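Long-range contacts in beta-1,4-exocellulase (PDB 4B4H), which is the catalytic domain of a family 6 cellobiohydrolase, an exocellulase that probably hydrolyses the beta-1,4-glycosidic bonds of cellulose: residues G193-F198 with W256-D261; F265-R270 with N341-V346. One frame throughout, in Å; residues are numbered along the deposited sequence.

Contact 1 (G193-F198 with W256-D261); sequences GWDSNF and WNQYVD
Trp194 lays one face of its indole against Asn257. The side-chain nitrogen ND2 of Asn257 stands 3.4 Å above the ring plane, offset toward the rim and nearest to CH2, while CA of Asn257 makes a CH-pi contact over the five-membered ring of Trp194, 4.0 Å from its centroid. The amide plane is tilted 38° from the indole. Both groups are fixed from outside: Asn257 ND2 bonds to the carbonyl of His189 and Trp194 NE1 to that of Asp255. The other end of the amide, Asn257 OD1, accepts from Tyr259 N at 3.1 Å, an Asx turn that shapes the 256-261 loop.

Gly193 O is the polar focus. Gln258 reaches it with an extended chain, and NE2 of Gln258 donates to Gly193 O over 3.0 Å, nearly straight at 170° although NE2 sits above the carbonyl plane; Gln258 N adds a weak bond to the same oxygen. Gly193 CA lies in plane at the edge of the Tyr259 ring, and a side chain at this glycine would run into Asn257 OD1. A water accepts from Asp195 N and donates to Trp256 O, joining the two backbones.

Phe198 meets Tyr259 obliquely, with CE2 of Phe198 3.5 Å from OH of Tyr259. That hydroxyl pairs with Asp268 on helix 262-276, and the Tyr259 side chain also touches His189. Phe198 opens helix 198-209 and packs on Phe265, Leu269 and Ala272, so the two loops meet where helices 189-192, 198-209 and 262-276 come together.

Contact 2 (F265-R270 with N341-V346); sequences FVQDLR and NPAPGV
Gln267 NE2 donates to Pro344 O across 2.8 Å, the one hydrogen bond between helix segment 265-270 and the 341-346 loop. It is close to straight (162°) and lies in the carbonyl plane on a lone pair; Pro344 O in turn lies close to the plane of the Gln267 amide. CD of Gln267 is anti to CA (chi2 178°), and this extended chain holds the amide carbon well out from the helix. The same nitrogen also rests against the proline ring, with NE2 of Gln267 3.4 Å from CB of Pro344, so polar and van der Waals contacts fall on one residue. An alanine in place of Gln267 would probably leave Pro344 O without this donor and open a gap between the helix and the proline ring.

The acceptor belongs to a type II turn, Ala343 to Val346, closed by a backbone bond from Val346 N to Ala343 O. Gly345 has the positive phi (83°) expected at the third position of such a turn, and a CB there would collide with CD of Arg270. Arg270 instead passes close by the glycine, its CD 3.7 Å from Gly345 O, before NE bonds to the carbonyl of Ile282. Asn341 braces the loop from within, its ND2 donating to Val346 O at 2.9 Å.

Apart from the polar bond, the valine side chains cross at about a right angle, CG2 of Val266 meeting CG2 of Val346 at 4.2 Å. Val266 also lies on Met284 and Ile286, and Gly345 pairs through its backbone with Met284. The turn links strand 339-340 to strand 346-350, beside the parallel strand 283-287, with helix 262-276 packed on this part of the sheet.

Overall arrangement
Helix 262-276 connects the two contacts within the distorted alpha/beta barrel of glycoside hydrolase family 6: the 256-261 loop of contact 1 leads into it, and contact 2 joins its 265-270 portion to the turn at the start of strand 346-350. Each mixes buried and exposed residues, with Asp195 and Trp256 exposed in contact 1, and Pro344 exposed but both valines buried in contact 2. Contact 1, the larger interface, combines aromatic and amide groups with a bridging water near Trp191 and His188, predicted to bind substrate. Contact 2 relies on a single side-chain bond and a small apolar patch; nearby Asp281 is a calcium ligand seen for this protein, though no calcium is bound to this chain in the model.

Contact 1 (G193-F198 with W256-D261)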
ATOM      1  N   GLY A 193       1.631  -1.593 -14.370  1.00 12.24           N
ATOM      2  CA  GLY A 193       1.696  -0.445 -15.265  1.00 12.48           C
ATOM      3  C   GLY A 193       1.832  -0.776 -16.744  1.00 12.34           C
ATOM      4  O   GLY A 193       1.713   0.116 -17.570  1.00 12.45           O
ATOM      5  N   TRP A 194       2.089  -2.045 -17.070  1.00 12.85           N
ATOM      6  CA  TRP A 194       2.289  -2.480 -18.463  1.00 13.50           C
ATOM      7  C   TRP A 194       1.022  -2.623 -19.265  1.00 14.43           C
ATOM      8  O   TRP A 194      -0.039  -2.956 -18.729  1.00 15.12           O
ATOM      9  CB  TRP A 194       3.047  -3.801 -18.497  1.00 13.20           C
ATOM     10  CG  TRP A 194       4.488  -3.683 -18.093  1.00 13.21           C
ATOM     11  CD1 TRP A 194       5.594  -3.534 -18.923  1.00 13.15           C
ATOM     12  CD2 TRP A 194       5.032  -3.703 -16.733  1.00 13.04           C
ATOM     13  NE1 TRP A 194       6.745  -3.465 -18.193  1.00 13.05           N
ATOM     14  CE2 TRP A 194       6.483  -3.556 -16.872  1.00 12.95           C
ATOM     15  CE3 TRP A 194       4.481  -3.818 -15.458  1.00 12.94           C
ATOM     16  CZ2 TRP A 194       7.324  -3.538 -15.773  1.00 13.08           C
ATOM     17  CZ3 TRP A 194       5.342  -3.798 -14.358  1.00 13.00           C
ATOM     18  CH2 TRP A 194       6.730  -3.653 -14.516  1.00 12.87           C
ATOM     19  N   ASP A 195       1.142  -2.417 -20.579  1.00 15.66           N
ATOM     20  CA  ASP A 195       0.042  -2.619 -21.526  1.00 16.26           C
ATOM     21  C   ASP A 195      -0.685  -3.946 -21.295  1.00 15.94           C
ATOM     22  O   ASP A 195      -1.895  -4.031 -21.513  1.00 16.41           O
ATOM     23  CB  ASP A 195       0.545  -2.557 -22.985  1.00 16.93           C
ATOM     24  CG  ASP A 195       0.827  -1.133 -23.472  1.00 17.78           C
ATOM     25  OD1 ASP A 195       0.697  -0.183 -22.683  1.00 17.90           O
ATOM     26  OD2 ASP A 195       1.181  -0.956 -24.656  1.00 18.01           O
ATOM     27  N   SER A 196       0.058  -4.961 -20.846  1.00 15.48           N
ATOM     28  CA  SER A 196      -0.460  -6.325 -20.695  1.00 15.31           C
ATOM     29  C   SER A 196      -1.193  -6.628 -19.387  1.00 14.88           C
ATOM     30  O   SER A 196      -1.963  -7.584 -19.327  1.00 14.66           O
ATOM     31  CB  SER A 196       0.645  -7.362 -20.916  1.00 15.87           C
ATOM     32  OG  SER A 196       1.808  -7.085 -20.167  1.00 16.79           O
ATOM     33  N   ASN A 197      -0.965  -5.831 -18.346  1.00 14.48           N
ATOM     34  CA  ASN A 197      -1.633  -6.083 -17.057  1.00 14.08           C
ATOM     35  C   ASN A 197      -2.504  -4.955 -16.494  1.00 13.85           C
ATOM     36  O   ASN A 197      -3.307  -5.192 -15.595  1.00 13.53           O
ATOM     37  CB  ASN A 197      -0.653  -6.621 -15.999  1.00 14.29           C
ATOM     38  CG  ASN A 197       0.580  -5.759 -15.837  1.00 14.79           C
ATOM     39  OD1 ASN A 197       0.557  -4.561 -16.111  1.00 15.05           O
ATOM     40  ND2 ASN A 197       1.667  -6.368 -15.375  1.00 14.72           N
ATOM     41  N   PHE A 198      -2.373  -3.751 -17.044  1.00 13.23           N
ATOM     42  CA  PHE A 198      -3.160  -2.588 -16.603  1.00 13.04           C
ATOM     43  C   PHE A 198      -4.663  -2.823 -16.819  1.00 12.94           C
ATOM     44  O   PHE A 198      -5.439  -2.847 -15.856  1.00 13.27           O
ATOM     45  CB  PHE A 198      -2.661  -1.326 -17.325  1.00 13.22           C
ATOM     46  CG  PHE A 198      -3.377  -0.062 -16.946  1.00 13.26           C
ATOM     47  CD1 PHE A 198      -4.593   0.276 -17.537  1.00 13.33           C
ATOM     48  CD2 PHE A 198      -2.808   0.824 -16.031  1.00 13.40           C
ATOM     49  CE1 PHE A 198      -5.240   1.454 -17.211  1.00 13.59           C
ATOM     50  CE2 PHE A 198      -3.459   2.000 -15.697  1.00 13.83           C
ATOM     51  CZ  PHE A 198      -4.675   2.313 -16.285  1.00 14.03           C
ATOM     52  N   TRP A 256       9.726  -0.640 -20.476  1.00 15.95           N
ATOM     53  CA  TRP A 256       8.502  -0.468 -21.274  1.00 16.06           C
ATOM     54  C   TRP A 256       7.227  -0.391 -20.492  1.00 15.20           C
ATOM     55  O   TRP A 256       6.132  -0.606 -21.025  1.00 15.36           O
ATOM     56  CB  TRP A 256       8.419  -1.485 -22.413  1.00 16.86           C
ATOM     57  CG  TRP A 256       9.264  -1.034 -23.573  1.00 17.57           C
ATOM     58  CD1 TRP A 256      10.583  -1.383 -23.857  1.00 17.54           C
ATOM     59  CD2 TRP A 256       8.895  -0.064 -24.607  1.00 17.67           C
ATOM     60  NE1 TRP A 256      11.026  -0.741 -24.983  1.00 17.85           N
ATOM     61  CE2 TRP A 256      10.067   0.071 -25.479  1.00 18.00           C
ATOM     62  CE3 TRP A 256       7.743   0.660 -24.903  1.00 18.09           C
ATOM     63  CZ2 TRP A 256      10.063   0.901 -26.590  1.00 17.64           C
ATOM     64  CZ3 TRP A 256       7.754   1.496 -26.027  1.00 18.32           C
ATOM     65  CH2 TRP A 256       8.887   1.616 -26.845  1.00 18.18           C
ATOM     66  N   ASN A 257       7.361  -0.053 -19.214  1.00 14.58           N
ATOM     67  CA  ASN A 257       6.226   0.346 -18.415  1.00 14.15           C
ATOM     68  C   ASN A 257       5.656   1.619 -19.022  1.00 13.61           C
ATOM     69  O   ASN A 257       6.395   2.440 -19.573  1.00 13.60           O
ATOM     70  CB  ASN A 257       6.689   0.616 -16.985  1.00 14.14           C
ATOM     71  CG  ASN A 257       5.580   0.465 -15.966  1.00 14.34           C
ATOM     72  OD1 ASN A 257       4.499   1.049 -16.106  1.00 14.44           O
ATOM     73  ND2 ASN A 257       5.855  -0.293 -14.913  1.00 14.12           N
ATOM     74  N   GLN A 258       4.347   1.780 -18.933  1.00 12.87           N
ATOM     75  CA  GLN A 258       3.711   3.023 -19.391  1.00 12.49           C
ATOM     76  C   GLN A 258       3.982   4.208 -18.473  1.00 12.10           C
ATOM     77  O   GLN A 258       3.747   5.364 -18.861  1.00 11.88           O
ATOM     78  CB  GLN A 258       2.206   2.829 -19.533  1.00 13.21           C
ATOM     79  CG  GLN A 258       1.826   1.830 -20.599  1.00 13.77           C
ATOM     80  CD  GLN A 258       0.341   1.604 -20.672  1.00 14.52           C
ATOM     81  OE1 GLN A 258      -0.299   1.995 -21.646  1.00 15.16           O
ATOM     82  NE2 GLN A 258      -0.221   0.955 -19.651  1.00 14.35           N
ATOM     83  N   TYR A 259       4.439   3.914 -17.257  1.00 11.50           N
ATOM     84  CA  TYR A 259       4.611   4.920 -16.212  1.00 10.69           C
ATOM     85  C   TYR A 259       5.960   4.765 -15.535  1.00 10.44           C
ATOM     86  O   TYR A 259       6.487   3.653 -15.438  1.00  9.97           O
ATOM     87  CB  TYR A 259       3.478   4.809 -15.175  1.00 10.43           C
ATOM     88  CG  TYR A 259       2.121   4.635 -15.821  1.00 10.35           C
ATOM     89  CD1 TYR A 259       1.447   5.735 -16.353  1.00 10.16           C
ATOM     90  CD2 TYR A 259       1.533   3.375 -15.944  1.00 10.38           C
ATOM     91  CE1 TYR A 259       0.215   5.593 -16.967  1.00 10.33           C
ATOM     92  CE2 TYR A 259       0.297   3.218 -16.556  1.00 10.23           C
ATOM     93  CZ  TYR A 259      -0.357   4.330 -17.078  1.00 10.26           C
ATOM     94  OH  TYR A 259      -1.575   4.162 -17.704  1.00 11.01           O
ATOM     95  N   VAL A 260       6.495   5.892 -15.069  1.00 10.31           N
ATOM     96  CA  VAL A 260       7.691   5.950 -14.223  1.00 10.24           C
ATOM     97  C   VAL A 260       7.398   6.416 -12.781  1.00 10.07           C
ATOM     98  O   VAL A 260       8.310   6.547 -11.960  1.00 10.27           O
ATOM     99  CB  VAL A 260       8.780   6.878 -14.826  1.00 10.21           C
ATOM    100  CG1 VAL A 260       9.131   6.447 -16.239  1.00 10.52           C
ATOM    101  CG2 VAL A 260       8.335   8.340 -14.819  1.00 10.07           C
ATOM    102  N   ASP A 261       6.129   6.686 -12.488  1.00 10.03           N
ATOM    103  CA  ASP A 261       5.730   7.158 -11.154  1.00 10.04           C
ATOM    104  C   ASP A 261       4.266   6.845 -10.838  1.00  9.25           C
ATOM    105  O   ASP A 261       3.505   6.441 -11.710  1.00  9.24           O
ATOM    106  CB  ASP A 261       6.077   8.646 -10.962  1.00 10.77           C
ATOM    107  CG  ASP A 261       5.419   9.559 -11.986  1.00 11.50           C
ATOM    108  OD1 ASP A 261       4.243   9.342 -12.356  1.00 12.10           O
ATOM    109  OD2 ASP A 261       6.093  10.521 -12.404  1.00 12.74           O
TER
HETATM  110  O   HOH W   1       3.430  -1.594 -21.680  1.00 15.84           O

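Contact 2 (F265-R270 with N341-V346)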
ATOM      1  N   PHE A 265       0.233   7.069 -13.029  1.00  8.56           N
ATOM      2  CA  PHE A 265      -0.433   5.780 -12.968  1.00  8.61           C
ATOM      3  C   PHE A 265      -1.861   5.855 -12.409  1.00  8.47           C
ATOM      4  O   PHE A 265      -2.818   5.487 -13.099  1.00  8.34           O
ATOM      5  CB  PHE A 265       0.451   4.793 -12.188  1.00  8.63           C
ATOM      6  CG  PHE A 265      -0.233   3.498 -11.812  1.00  8.66           C
ATOM      7  CD1 PHE A 265      -0.618   2.576 -12.782  1.00  8.74           C
ATOM      8  CD2 PHE A 265      -0.488   3.206 -10.475  1.00  8.63           C
ATOM      9  CE1 PHE A 265      -1.223   1.382 -12.416  1.00  8.98           C
ATOM     10  CE2 PHE A 265      -1.102   2.024 -10.106  1.00  8.85           C
ATOM     11  CZ  PHE A 265      -1.477   1.114 -11.077  1.00  8.91           C
ATOM     12  N   VAL A 266      -2.020   6.306 -11.167  1.00  8.34           N
ATOM     13  CA  VAL A 266      -3.384   6.381 -10.586  1.00  8.37           C
ATOM     14  C   VAL A 266      -4.339   7.309 -11.357  1.00  8.64           C
ATOM     15  O   VAL A 266      -5.545   7.072 -11.373  1.00  8.27           O
ATOM     16  CB  VAL A 266      -3.419   6.700  -9.062  1.00  8.09           C
ATOM     17  CG1 VAL A 266      -2.635   5.646  -8.290  1.00  7.99           C
ATOM     18  CG2 VAL A 266      -2.908   8.105  -8.768  1.00  8.23           C
ATOM     19  N   GLN A 267      -3.803   8.334 -12.013  1.00  9.18           N
ATOM     20  CA  GLN A 267      -4.672   9.203 -12.819  1.00  9.64           C
ATOM     21  C   GLN A 267      -5.228   8.481 -14.041  1.00  9.83           C
ATOM     22  O   GLN A 267      -6.424   8.568 -14.319  1.00  9.67           O
ATOM     23  CB  GLN A 267      -4.004  10.523 -13.187  1.00 10.12           C
ATOM     24  CG  GLN A 267      -3.863  11.468 -12.006  1.00 10.41           C
ATOM     25  CD  GLN A 267      -3.148  12.749 -12.385  1.00 10.54           C
ATOM     26  OE1 GLN A 267      -2.297  12.749 -13.280  1.00 11.06           O
ATOM     27  NE2 GLN A 267      -3.498  13.843 -11.730  1.00 11.15           N
ATOM     28  N   ASP A 268      -4.365   7.753 -14.745  1.00 10.33           N
ATOM     29  CA  ASP A 268      -4.817   6.905 -15.854  1.00 10.47           C
ATOM     30  C   ASP A 268      -5.738   5.787 -15.373  1.00 10.79           C
ATOM     31  O   ASP A 268      -6.783   5.562 -15.962  1.00 11.47           O
ATOM     32  CB  ASP A 268      -3.622   6.328 -16.623  1.00 10.93           C
ATOM     33  CG  ASP A 268      -3.111   7.271 -17.707  1.00 11.41           C
ATOM     34  OD1 ASP A 268      -3.596   8.421 -17.803  1.00 11.81           O
ATOM     35  OD2 ASP A 268      -2.227   6.869 -18.484  1.00 11.53           O
ATOM     36  N   LEU A 269      -5.363   5.121 -14.282  1.00 10.95           N
ATOM     37  CA  LEU A 269      -6.176   4.047 -13.716  1.00 11.19           C
ATOM     38  C   LEU A 269      -7.577   4.553 -13.359  1.00 11.33           C
ATOM     39  O   LEU A 269      -8.571   3.883 -13.657  1.00 11.28           O
ATOM     40  CB  LEU A 269      -5.471   3.420 -12.506  1.00 11.16           C
ATOM     41  CG  LEU A 269      -6.017   2.133 -11.885  1.00 11.12           C
ATOM     42  CD1 LEU A 269      -5.732   0.908 -12.744  1.00 11.57           C
ATOM     43  CD2 LEU A 269      -5.434   1.966 -10.491  1.00 11.15           C
ATOM     44  N   ARG A 270      -7.642   5.754 -12.765  1.00 11.71           N
ATOM     45  CA  ARG A 270      -8.912   6.364 -12.355  1.00 12.05           C
ATOM     46  C   ARG A 270      -9.878   6.468 -13.539  1.00 12.06           C
ATOM     47  O   ARG A 270     -11.051   6.099 -13.426  1.00 11.59           O
ATOM     48  CB  ARG A 270      -8.688   7.738 -11.716  1.00 12.50           C
ATOM     49  CG  ARG A 270      -9.953   8.307 -11.108  1.00 13.26           C
ATOM     50  CD  ARG A 270      -9.787   9.756 -10.696  1.00 13.98           C
ATOM     51  NE  ARG A 270     -11.063  10.280 -10.224  1.00 14.73           N
ATOM     52  CZ  ARG A 270     -12.011  10.778 -11.016  1.00 15.66           C
ATOM     53  NH1 ARG A 270     -11.828  10.838 -12.329  1.00 16.42           N
ATOM     54  NH2 ARG A 270     -13.145  11.222 -10.486  1.00 16.44           N
ATOM     55  N   ASN A 341      -6.222  16.322  -1.383  1.00  8.77           N
ATOM     56  CA  ASN A 341      -6.425  16.659  -2.802  1.00  8.42           C
ATOM     57  C   ASN A 341      -5.228  17.373  -3.462  1.00  8.21           C
ATOM     58  O   ASN A 341      -5.352  18.491  -3.985  1.00  8.08           O
ATOM     59  CB  ASN A 341      -7.752  17.435  -2.956  1.00  8.36           C
ATOM     60  CG  ASN A 341      -8.148  17.669  -4.400  1.00  8.23           C
ATOM     61  OD1 ASN A 341      -8.693  18.734  -4.729  1.00  7.98           O
ATOM     62  ND2 ASN A 341      -7.875  16.717  -5.272  1.00  8.22           N
ATOM     63  N   PRO A 342      -4.046  16.738  -3.421  1.00  7.86           N
ATOM     64  CA  PRO A 342      -2.802  17.311  -3.965  1.00  7.96           C
ATOM     65  C   PRO A 342      -2.727  17.436  -5.492  1.00  7.99           C
ATOM     66  O   PRO A 342      -1.891  18.193  -6.004  1.00  8.20           O
ATOM     67  CB  PRO A 342      -1.739  16.343  -3.477  1.00  7.94           C
ATOM     68  CG  PRO A 342      -2.455  15.037  -3.413  1.00  7.76           C
ATOM     69  CD  PRO A 342      -3.835  15.363  -2.923  1.00  7.76           C
ATOM     70  N   ALA A 343      -3.587  16.715  -6.209  1.00  7.84           N
ATOM     71  CA  ALA A 343      -3.487  16.593  -7.659  1.00  7.88           C
ATOM     72  C   ALA A 343      -4.829  16.141  -8.224  1.00  8.03           C
ATOM     73  O   ALA A 343      -5.613  15.567  -7.489  1.00  8.57           O
ATOM     74  CB  ALA A 343      -2.404  15.574  -8.006  1.00  7.90           C
ATOM     75  N   PRO A 344      -5.094  16.401  -9.523  1.00  8.43           N
ATOM     76  CA  PRO A 344      -6.328  15.937 -10.168  1.00  8.24           C
ATOM     77  C   PRO A 344      -6.640  14.456  -9.875  1.00  8.14           C
ATOM     78  O   PRO A 344      -5.809  13.583 -10.149  1.00  8.13           O
ATOM     79  CB  PRO A 344      -6.042  16.153 -11.659  1.00  8.49           C
ATOM     80  CG  PRO A 344      -5.106  17.322 -11.684  1.00  8.58           C
ATOM     81  CD  PRO A 344      -4.317  17.307 -10.403  1.00  8.42           C
ATOM     82  N   GLY A 345      -7.813  14.201  -9.296  1.00  7.71           N
ATOM     83  CA  GLY A 345      -8.284  12.828  -9.073  1.00  8.02           C
ATOM     84  C   GLY A 345      -7.785  12.086  -7.850  1.00  7.88           C
ATOM     85  O   GLY A 345      -8.214  10.960  -7.608  1.00  7.80           O
ATOM     86  N   VAL A 346      -6.887  12.713  -7.087  1.00  7.68           N
ATOM     87  CA  VAL A 346      -6.338  12.164  -5.855  1.00  7.75           C
ATOM     88  C   VAL A 346      -7.032  12.807  -4.636  1.00  7.57           C
ATOM     89  O   VAL A 346      -6.998  14.025  -4.465  1.00  7.77           O
ATOM     90  CB  VAL A 346      -4.804  12.357  -5.791  1.00  7.78           C
ATOM     91  CG1 VAL A 346      -4.223  11.861  -4.478  1.00  7.93           C
ATOM     92  CG2 VAL A 346      -4.127  11.700  -6.981  1.00  7.69           C
TER